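Local atomic coordinates of superoxide dismutase (PDB entry 4F2N), a protein that catalyses the dismutation of superoxide to dioxygen and hydrogen peroxide at an iron site, as an iron superoxide dismutase. Residues Q145-N150 and G155-C160; F188-W193 and K210-I215; V192-Y197 and N203-Y208. All coordinates share one frame; numbering follows the deposited sequence.

Contact 1: residues Q145-N150 and G155-C160; sequences QQAGVN and GWTWLC
T157 is the residue of segment 155-160 that meets A147 and G148, in the last turn of helix 137-149. The strand begins at G155, whose backbone angles would jam a CB against the preceding carbonyl O; its backbone hydrogen-bonds to that of V192. W156 turns its indole away from the helix, where NE1 bonds to Q104 OE1 and the ring meets the iron ligand H108 edge-to-face. T157 faces the helix. OG1 is anti to the carbonyl carbon (chi1 -61°) and CG2 anti to the backbone N, which spreads the two branches over neighbouring helix residues: T157 OG1 lies 3.2 Å from G148 CA, while T157 CG2 is 4.1 Å from A147 CB. G148 offers bare backbone at this point, and the CA atoms of G148 and T157 are 5.5 Å apart. T157 OG1 also has a weak hydrogen bond with S172 OG. This strand is the central one of the three-stranded antiparallel sheet in the C-terminal domain of iron/manganese superoxide dismutases, and its alternation continues at W158, whose NE1 bonds to T173 OG1. L159 pairs through its backbone with I187 of strand 185-191.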
loop_
_atom_site.group_PDB
_atom_site.type_symbol
_atom_site.label_atom_id
_atom_site.label_comp_id
_atom_site.label_asym_id
_atom_site.label_seq_id
_atom_site.Cartn_x
_atom_site.Cartn_y
_atom_site.Cartn_z
ATOM N N GLN B 145 12.233 -10.622 8.473
ATOM C CA GLN B 145 11.846 -10.766 7.064
ATOM C C GLN B 145 10.448 -11.318 6.883
ATOM O O GLN B 145 9.720 -10.874 5.992
ATOM C CB GLN B 145 12.821 -11.680 6.335
ATOM C CG GLN B 145 14.175 -11.038 6.118
ATOM C CD GLN B 145 15.237 -12.075 5.807
ATOM O OE1 GLN B 145 16.367 -11.950 6.242
ATOM N NE2 GLN B 145 14.855 -13.127 5.100
ATOM N N GLN B 146 10.089 -12.302 7.715
ATOM C CA GLN B 146 8.778 -12.938 7.660
ATOM C C GLN B 146 7.663 -11.948 8.001
ATOM O O GLN B 146 6.632 -11.899 7.333
ATOM C CB GLN B 146 8.756 -14.156 8.591
ATOM C CG GLN B 146 7.375 -14.719 8.895
ATOM C CD GLN B 146 7.455 -15.981 9.711
ATOM O OE1 GLN B 146 8.500 -16.642 9.740
ATOM N NE2 GLN B 146 6.365 -16.319 10.396
ATOM N N ALA B 147 7.873 -11.154 9.045
ATOM C CA ALA B 147 6.859 -10.149 9.410
ATOM C C ALA B 147 6.685 -9.113 8.274
ATOM O O ALA B 147 5.558 -8.696 7.964
ATOM C CB ALA B 147 7.197 -9.461 10.743
ATOM N N GLY B 148 7.794 -8.700 7.660
ATOM C CA GLY B 148 7.701 -7.752 6.535
ATOM C C GLY B 148 6.971 -8.341 5.325
ATOM O O GLY B 148 6.164 -7.666 4.688
ATOM N N VAL B 149 7.272 -9.595 5.003
ATOM C CA VAL B 149 6.617 -10.284 3.882
ATOM C C VAL B 149 5.101 -10.375 4.123
ATOM O O VAL B 149 4.300 -10.148 3.210
ATOM C CB VAL B 149 7.196 -11.692 3.702
ATOM C CG1 VAL B 149 6.282 -12.560 2.830
ATOM C CG2 VAL B 149 8.574 -11.572 3.052
ATOM N N ASN B 150 4.742 -10.697 5.360
ATOM C CA ASN B 150 3.359 -10.928 5.735
ATOM C C ASN B 150 2.554 -9.668 6.017
ATOM O O ASN B 150 1.379 -9.760 6.301
ATOM C CB ASN B 150 3.310 -11.821 6.968
ATOM C CG ASN B 150 3.733 -13.239 6.682
ATOM O OD1 ASN B 150 3.707 -13.705 5.548
ATOM N ND2 ASN B 150 4.078 -13.950 7.732
ATOM N N GLY B 155 3.073 -0.648 4.451
ATOM C CA GLY B 155 3.387 -0.330 5.861
ATOM C C GLY B 155 4.860 -0.443 6.162
ATOM O O GLY B 155 5.694 -0.335 5.260
ATOM N N TRP B 156 5.151 -0.742 7.422
ATOM C CA TRP B 156 6.493 -0.702 7.996
ATOM C C TRP B 156 6.654 -1.877 8.921
ATOM O O TRP B 156 5.692 -2.282 9.635
ATOM C CB TRP B 156 6.674 0.618 8.806
ATOM C CG TRP B 156 6.521 1.849 7.944
ATOM C CD1 TRP B 156 5.331 2.509 7.598
ATOM C CD2 TRP B 156 7.594 2.620 7.289
ATOM N NE1 TRP B 156 5.588 3.591 6.789
ATOM C CE2 TRP B 156 6.929 3.696 6.545
ATOM C CE3 TRP B 156 8.987 2.514 7.237
ATOM C CZ2 TRP B 156 7.634 4.627 5.826
ATOM C CZ3 TRP B 156 9.710 3.470 6.475
ATOM C CH2 TRP B 156 9.046 4.496 5.794
ATOM N N THR B 157 7.863 -2.412 8.953
ATOM C CA THR B 157 8.222 -3.432 9.923
ATOM C C THR B 157 9.351 -2.865 10.809
ATOM O O THR B 157 10.314 -2.259 10.307
ATOM C CB THR B 157 8.678 -4.716 9.216
ATOM O OG1 THR B 157 7.582 -5.188 8.432
ATOM C CG2 THR B 157 9.049 -5.808 10.225
ATOM N N TRP B 158 9.234 -3.099 12.107
ATOM C CA TRP B 158 10.046 -2.392 13.096
ATOM C C TRP B 158 10.706 -3.330 14.038
ATOM O O TRP B 158 10.129 -4.360 14.413
ATOM C CB TRP B 158 9.108 -1.546 13.966
ATOM C CG TRP B 158 8.287 -0.538 13.204
ATOM C CD1 TRP B 158 7.015 -0.714 12.640
ATOM C CD2 TRP B 158 8.636 0.863 12.933
ATOM N NE1 TRP B 158 6.589 0.440 12.046
ATOM C CE2 TRP B 158 7.505 1.423 12.168
ATOM C CE3 TRP B 158 9.738 1.681 13.229
ATOM C CZ2 TRP B 158 7.481 2.754 11.734
ATOM C CZ3 TRP B 158 9.721 3.023 12.773
ATOM C CH2 TRP B 158 8.595 3.549 12.053
ATOM N N LEU B 159 11.897 -2.959 14.482
ATOM C CA LEU B 159 12.483 -3.519 15.715
ATOM C C LEU B 159 12.421 -2.408 16.760
ATOM O O LEU B 159 12.933 -1.305 16.538
ATOM C CB LEU B 159 13.943 -3.966 15.483
ATOM C CG LEU B 159 14.719 -4.548 16.685
ATOM C CD1 LEU B 159 14.092 -5.845 17.180
ATOM C CD2 LEU B 159 16.162 -4.804 16.250
ATOM N N CYS B 160 11.763 -2.689 17.874
ATOM C CA CYS B 160 11.578 -1.715 18.942
ATOM C C CYS B 160 12.060 -2.218 20.287
ATOM O O CYS B 160 12.123 -3.438 20.546
ATOM C CB CYS B 160 10.103 -1.301 19.101
ATOM S SG CYS B 160 9.336 -0.565 17.644
#

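Contact 2: residues F188-W193 and K210-I215; sequences FTADVW and KELWQI. With FE2 (Fe (II) ion), chain N.
The rings of F188 and W213 lie at 30° to one another but are slid apart, the centroids of the F188 ring and the W213 six-membered ring 5.8 Å from each other, so there is little overlap. The closest approach is F188 CE2 to W213 CZ3, 3.7 Å, and the side chains cross obliquely. F144 of helix 137-149 meets both rings, its plane inclined to each, and makes them part of one aromatic cluster. At its polar end W213 is held by a bond from NE1 to Q145 OE1, which probably helps fix the rotation of the indole. A third flat group, W193, has water 1 over one face, 3.1 Å above the plane toward the rim; F152 of the second subunit meets it edge-to-face. Two residues along the strand from F188, A190 CB touches L212 CD2 at 3.6 Å. L212 CG is anti to its backbone N (chi1 -170°), and CD2 is the methyl that meets A190.

The pairing packs the last part of helix 205-212 and the 3-10 segment 213-214 on the edge strand of the domain's antiparallel sheet, the strand that leads into the metal site. There D191 OD2 binds the iron ion at 1.9 Å, alongside H58, H108, H195 and water 1. D191 OD1 stays off the metal and accepts from the backbone N of W193 in an Asx turn, at 3.1 Å and 150°, the donor lying above the carboxylate plane. A weak bond from water 1 reaches the same oxygen. F188 further packs on L159 of the central strand and on V216.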
loop_
_atom_site.group_PDB
_atom_site.type_symbol
_atom_site.label_atom_id
_atom_site.label_comp_id
_atom_site.label_asym_id
_atom_site.label_seq_id
_atom_site.Cartn_x
_atom_site.Cartn_y
_atom_site.Cartn_z
ATOM N N PHE B 188 15.046 0.299 14.652
ATOM C CA PHE B 188 15.264 -0.065 13.242
ATOM C C PHE B 188 13.921 -0.204 12.532
ATOM O O PHE B 188 12.922 -0.612 13.161
ATOM C CB PHE B 188 16.030 -1.379 13.129
ATOM C CG PHE B 188 16.242 -1.807 11.690
ATOM C CD1 PHE B 188 17.027 -1.020 10.838
ATOM C CD2 PHE B 188 15.592 -2.929 11.162
ATOM C CE1 PHE B 188 17.197 -1.355 9.500
ATOM C CE2 PHE B 188 15.784 -3.293 9.823
ATOM C CZ PHE B 188 16.582 -2.494 8.992
ATOM N N THR B 189 13.866 0.190 11.268
ATOM C CA THR B 189 12.656 -0.019 10.453
ATOM C C THR B 189 12.980 -0.430 9.024
ATOM O O THR B 189 14.050 -0.083 8.500
ATOM C CB THR B 189 11.718 1.229 10.448
ATOM O OG1 THR B 189 10.411 0.832 10.011
ATOM C CG2 THR B 189 12.201 2.314 9.483
ATOM N N ALA B 190 12.054 -1.152 8.389
ATOM C CA ALA B 190 12.109 -1.398 6.938
ATOM C C ALA B 190 10.785 -0.935 6.374
ATOM O O ALA B 190 9.705 -1.331 6.857
ATOM C CB ALA B 190 12.315 -2.881 6.643
ATOM N N ASP B 191 10.854 -0.066 5.379
ATOM C CA ASP B 191 9.648 0.378 4.657
ATOM C C ASP B 191 9.187 -0.780 3.765
ATOM O O ASP B 191 9.991 -1.291 2.966
ATOM C CB ASP B 191 10.054 1.571 3.764
ATOM C CG ASP B 191 8.875 2.285 3.130
ATOM O OD1 ASP B 191 7.709 1.860 3.326
ATOM O OD2 ASP B 191 9.114 3.330 2.445
ATOM N N VAL B 192 7.940 -1.231 3.911
ATOM C CA VAL B 192 7.422 -2.232 2.977
ATOM C C VAL B 192 6.201 -1.732 2.197
ATOM O O VAL B 192 5.436 -2.520 1.632
ATOM C CB VAL B 192 7.176 -3.617 3.612
ATOM C CG1 VAL B 192 8.480 -4.234 4.099
ATOM C CG2 VAL B 192 6.237 -3.469 4.794
ATOM N N TRP B 193 6.023 -0.407 2.115
ATOM C CA TRP B 193 5.236 0.136 0.993
ATOM C C TRP B 193 5.863 -0.359 -0.265
ATOM O O TRP B 193 7.114 -0.427 -0.350
ATOM C CB TRP B 193 5.281 1.659 1.002
ATOM C CG TRP B 193 4.352 2.304 2.028
ATOM C CD1 TRP B 193 4.400 2.196 3.411
ATOM C CD2 TRP B 193 3.313 3.273 1.740
ATOM N NE1 TRP B 193 3.420 2.981 4.008
ATOM C CE2 TRP B 193 2.727 3.661 3.040
ATOM C CE3 TRP B 193 2.787 3.829 0.555
ATOM C CZ2 TRP B 193 1.663 4.564 3.127
ATOM C CZ3 TRP B 193 1.713 4.745 0.661
ATOM C CH2 TRP B 193 1.174 5.106 1.919
ATOM N N LYS B 210 15.503 -9.616 2.369
ATOM C CA LYS B 210 16.711 -10.406 2.587
ATOM C C LYS B 210 17.959 -9.580 2.213
ATOM O O LYS B 210 18.987 -9.644 2.900
ATOM C CB LYS B 210 16.667 -11.725 1.788
ATOM N N GLU B 211 17.887 -8.805 1.133
ATOM C CA GLU B 211 19.082 -8.081 0.693
ATOM C C GLU B 211 19.315 -6.816 1.521
ATOM O O GLU B 211 20.445 -6.367 1.655
ATOM C CB GLU B 211 19.031 -7.796 -0.816
ATOM C CG GLU B 211 19.096 -9.076 -1.647
ATOM C CD GLU B 211 19.157 -8.848 -3.151
ATOM O OE1 GLU B 211 19.552 -7.738 -3.587
ATOM O OE2 GLU B 211 18.817 -9.799 -3.913
ATOM N N LEU B 212 18.243 -6.269 2.098
ATOM C CA LEU B 212 18.300 -5.014 2.846
ATOM C C LEU B 212 19.367 -5.005 3.944
ATOM O O LEU B 212 19.964 -3.960 4.219
ATOM C CB LEU B 212 16.926 -4.699 3.461
ATOM C CG LEU B 212 16.733 -3.303 4.072
ATOM C CD1 LEU B 212 16.955 -2.152 3.093
ATOM C CD2 LEU B 212 15.332 -3.206 4.671
ATOM N N TRP B 213 19.623 -6.173 4.544
ATOM C CA TRP B 213 20.598 -6.261 5.629
ATOM C C TRP B 213 21.953 -5.741 5.219
ATOM O O TRP B 213 22.677 -5.223 6.052
ATOM C CB TRP B 213 20.729 -7.698 6.158
ATOM C CG TRP B 213 19.430 -8.286 6.649
ATOM C CD1 TRP B 213 18.783 -9.430 6.189
ATOM C CD2 TRP B 213 18.564 -7.758 7.719
ATOM N NE1 TRP B 213 17.600 -9.636 6.882
ATOM C CE2 TRP B 213 17.433 -8.689 7.829
ATOM C CE3 TRP B 213 18.636 -6.674 8.592
ATOM C CZ2 TRP B 213 16.396 -8.493 8.751
ATOM C CZ3 TRP B 213 17.581 -6.492 9.526
ATOM C CH2 TRP B 213 16.501 -7.389 9.599
ATOM N N GLN B 214 22.296 -5.883 3.934
ATOM C CA GLN B 214 23.601 -5.439 3.421
ATOM C C GLN B 214 23.801 -3.935 3.502
ATOM O O GLN B 214 24.924 -3.468 3.410
ATOM C CB GLN B 214 23.828 -5.921 1.982
ATOM C CG GLN B 214 23.712 -7.426 1.835
ATOM C CD GLN B 214 23.720 -7.851 0.387
ATOM O OE1 GLN B 214 24.485 -7.323 -0.406
ATOM N NE2 GLN B 214 22.864 -8.809 0.032
ATOM N N ILE B 215 22.724 -3.169 3.677
ATOM C CA ILE B 215 22.882 -1.714 3.771
ATOM C C ILE B 215 22.391 -1.124 5.108
ATOM O O ILE B 215 22.268 0.095 5.231
ATOM C CB ILE B 215 22.217 -0.938 2.599
ATOM C CG1 ILE B 215 20.705 -1.258 2.497
ATOM C CG2 ILE B 215 22.951 -1.170 1.285
ATOM C CD1 ILE B 215 19.954 -0.268 1.626
HETATM FE FE FE2 N . 8.328 4.898 1.638
HETATM O O HOH W 1 6.431 4.525 2.804
#

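Contact 3: residues V192-Y197 and N203-Y208; sequences VWEHAY and NRRADY. With FE2 (Fe (II) ion), chain N.
R205 and Y197 are joined by a nearly straight hydrogen bond, R205 NE to Y197 OH, 2.9 Å long at 173°, with the hydroxyl in the guanidinium plane. Extended through chi1 and chi2, the arginine bends at chi3 (-73°), bringing NE to the phenol; its NH1 goes to G148 O and N151 O, and NH2 to G153 O. V192 O lies over one guanidinium face at a poor angle for bonding. Y197 CG sits in the crowded position between its own N and carbonyl carbon (chi1 58°), which puts the ring between R205 CA, in CH-pi contact with one face, and E194 O, 3.8 Å above the centre of the other. Y197 CB in turn stands over the Y208 ring, 3.6 Å from its centroid. The Y208 hydroxyl bonds to D191 O, and Y208 OH lies 3.8 Å from A196 CB. H195 NE2 binds the iron at 2.1 Å, while E194 OE2 bonds to H195 ND1 of the second subunit. Here lies the Asp-x-Trp-Glu-His signature of iron/manganese superoxide dismutases, in which E194 of each subunit bonds to H195 of the other, the known dimer-interface bridge of this family.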
loop_
_atom_site.group_PDB
_atom_site.type_symbol
_atom_site.label_atom_id
_atom_site.label_comp_id
_atom_site.label_asym_id
_atom_site.label_seq_id
_atom_site.Cartn_x
_atom_site.Cartn_y
_atom_site.Cartn_z
ATOM N N VAL B 192 7.940 -1.231 3.911
ATOM C CA VAL B 192 7.422 -2.232 2.977
ATOM C C VAL B 192 6.201 -1.732 2.197
ATOM O O VAL B 192 5.436 -2.520 1.632
ATOM C CB VAL B 192 7.176 -3.617 3.612
ATOM C CG1 VAL B 192 8.480 -4.234 4.099
ATOM C CG2 VAL B 192 6.237 -3.469 4.794
ATOM N N TRP B 193 6.023 -0.407 2.115
ATOM C CA TRP B 193 5.236 0.136 0.993
ATOM C C TRP B 193 5.863 -0.359 -0.265
ATOM O O TRP B 193 7.114 -0.427 -0.350
ATOM C CB TRP B 193 5.281 1.659 1.002
ATOM C CG TRP B 193 4.352 2.304 2.028
ATOM C CD1 TRP B 193 4.400 2.196 3.411
ATOM C CD2 TRP B 193 3.313 3.273 1.740
ATOM N NE1 TRP B 193 3.420 2.981 4.008
ATOM C CE2 TRP B 193 2.727 3.661 3.040
ATOM C CE3 TRP B 193 2.787 3.829 0.555
ATOM C CZ2 TRP B 193 1.663 4.564 3.127
ATOM C CZ3 TRP B 193 1.713 4.745 0.661
ATOM C CH2 TRP B 193 1.174 5.106 1.919
ATOM N N GLU B 194 5.049 -0.660 -1.284
ATOM C CA GLU B 194 5.583 -1.256 -2.511
ATOM C C GLU B 194 6.552 -0.324 -3.213
ATOM O O GLU B 194 7.507 -0.784 -3.858
ATOM C CB GLU B 194 4.463 -1.691 -3.473
ATOM C CG GLU B 194 3.658 -2.868 -2.937
ATOM C CD GLU B 194 2.529 -3.306 -3.872
ATOM O OE1 GLU B 194 1.682 -2.449 -4.259
ATOM O OE2 GLU B 194 2.472 -4.536 -4.172
ATOM N N HIS B 195 6.333 0.983 -3.084
ATOM C CA HIS B 195 7.277 1.946 -3.665
ATOM C C HIS B 195 8.671 1.856 -3.089
ATOM O O HIS B 195 9.613 2.346 -3.732
ATOM C CB HIS B 195 6.748 3.407 -3.584
ATOM C CG HIS B 195 6.768 3.997 -2.197
ATOM N ND1 HIS B 195 5.632 4.430 -1.565
ATOM C CD2 HIS B 195 7.838 4.245 -1.304
ATOM C CE1 HIS B 195 5.956 4.923 -0.334
ATOM N NE2 HIS B 195 7.305 4.796 -0.168
ATOM N N ALA B 196 8.852 1.255 -1.901
ATOM C CA ALA B 196 10.212 1.212 -1.318
ATOM C C ALA B 196 11.113 0.315 -2.153
ATOM O O ALA B 196 12.350 0.522 -2.215
ATOM C CB ALA B 196 10.192 0.749 0.142
ATOM N N TYR B 197 10.521 -0.672 -2.818
ATOM C CA TYR B 197 11.345 -1.690 -3.500
ATOM C C TYR B 197 10.920 -1.986 -4.919
ATOM O O TYR B 197 11.577 -2.797 -5.572
ATOM C CB TYR B 197 11.317 -3.020 -2.701
ATOM C CG TYR B 197 9.914 -3.584 -2.491
ATOM C CD1 TYR B 197 9.316 -4.436 -3.438
ATOM C CD2 TYR B 197 9.177 -3.256 -1.355
ATOM C CE1 TYR B 197 8.010 -4.930 -3.231
ATOM C CE2 TYR B 197 7.902 -3.754 -1.143
ATOM C CZ TYR B 197 7.319 -4.571 -2.092
ATOM O OH TYR B 197 6.054 -5.064 -1.895
ATOM N N ASN B 203 7.802 -7.166 -7.758
ATOM C CA ASN B 203 6.976 -7.860 -6.782
ATOM C C ASN B 203 7.773 -8.593 -5.712
ATOM O O ASN B 203 7.190 -9.150 -4.800
ATOM C CB ASN B 203 6.083 -8.895 -7.488
ATOM C CG ASN B 203 6.899 -9.958 -8.189
ATOM O OD1 ASN B 203 7.559 -9.658 -9.145
ATOM N ND2 ASN B 203 6.884 -11.186 -7.682
ATOM N N ARG B 204 9.099 -8.647 -5.853
ATOM C CA ARG B 204 9.908 -9.532 -5.025
ATOM C C ARG B 204 10.243 -8.931 -3.644
ATOM O O ARG B 204 11.415 -8.707 -3.320
ATOM C CB ARG B 204 11.178 -9.962 -5.805
ATOM C CG ARG B 204 10.818 -10.615 -7.146
ATOM C CD ARG B 204 12.028 -11.132 -7.923
ATOM N NE ARG B 204 13.102 -10.150 -8.079
ATOM C CZ ARG B 204 13.153 -9.226 -9.038
ATOM N NH1 ARG B 204 12.173 -9.136 -9.943
ATOM N NH2 ARG B 204 14.208 -8.405 -9.123
ATOM N N ARG B 205 9.199 -8.700 -2.821
ATOM C CA ARG B 205 9.388 -8.084 -1.515
ATOM C C ARG B 205 10.303 -8.935 -0.622
ATOM O O ARG B 205 11.105 -8.391 0.137
ATOM C CB ARG B 205 8.034 -7.842 -0.815
ATOM C CG ARG B 205 8.179 -7.058 0.489
ATOM C CD ARG B 205 6.934 -7.052 1.350
ATOM N NE ARG B 205 5.865 -6.199 0.816
ATOM C CZ ARG B 205 4.717 -5.943 1.463
ATOM N NH1 ARG B 205 4.500 -6.418 2.688
ATOM N NH2 ARG B 205 3.792 -5.136 0.910
ATOM N N ALA B 206 10.181 -10.264 -0.710
ATOM C CA ALA B 206 10.996 -11.171 0.120
ATOM C C ALA B 206 12.482 -10.996 -0.158
ATOM O O ALA B 206 13.309 -10.961 0.768
ATOM C CB ALA B 206 10.571 -12.627 -0.087
ATOM N N ASP B 207 12.831 -10.917 -1.434
ATOM C CA ASP B 207 14.231 -10.706 -1.824
ATOM C C ASP B 207 14.751 -9.344 -1.354
ATOM O O ASP B 207 15.894 -9.228 -0.929
ATOM C CB ASP B 207 14.341 -10.782 -3.329
ATOM C CG ASP B 207 14.107 -12.179 -3.852
ATOM O OD1 ASP B 207 14.103 -13.141 -3.042
ATOM O OD2 ASP B 207 13.963 -12.327 -5.082
ATOM N N TYR B 208 13.917 -8.314 -1.479
ATOM C CA TYR B 208 14.266 -6.980 -0.985
ATOM C C TYR B 208 14.644 -7.015 0.504
ATOM O O TYR B 208 15.713 -6.547 0.883
ATOM C CB TYR B 208 13.090 -6.016 -1.237
ATOM C CG TYR B 208 12.978 -4.801 -0.310
ATOM C CD1 TYR B 208 13.962 -3.775 -0.314
ATOM C CD2 TYR B 208 11.862 -4.647 0.515
ATOM C CE1 TYR B 208 13.841 -2.657 0.525
ATOM C CE2 TYR B 208 11.721 -3.538 1.337
ATOM C CZ TYR B 208 12.689 -2.534 1.328
ATOM O OH TYR B 208 12.542 -1.411 2.144
HETATM FE FE FE2 N . 8.328 4.898 1.638
HETATM O O HOH W 1 6.431 4.525 2.804
#

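Overall arrangement
From the N terminus, contact 1 comes first and closes a short loop of four residues, taking the chain from helix 137-149 directly back onto the central strand of the sheet. Contacts 2 and 3 open later, from overlapping segments that share V192 and W193. Contact 3 closes first, around helix 198-201, and lies wholly within the longer excursion that contact 2 completes at the end of helix 205-212. That helix packs on both the edge strand 185-191 and the loop after it, which carries H195. Neighbouring strands 155-161 and 185-191 join contact 1 to contact 2, and all three lie near the iron-binding end of the sheet, within the C-terminal domain.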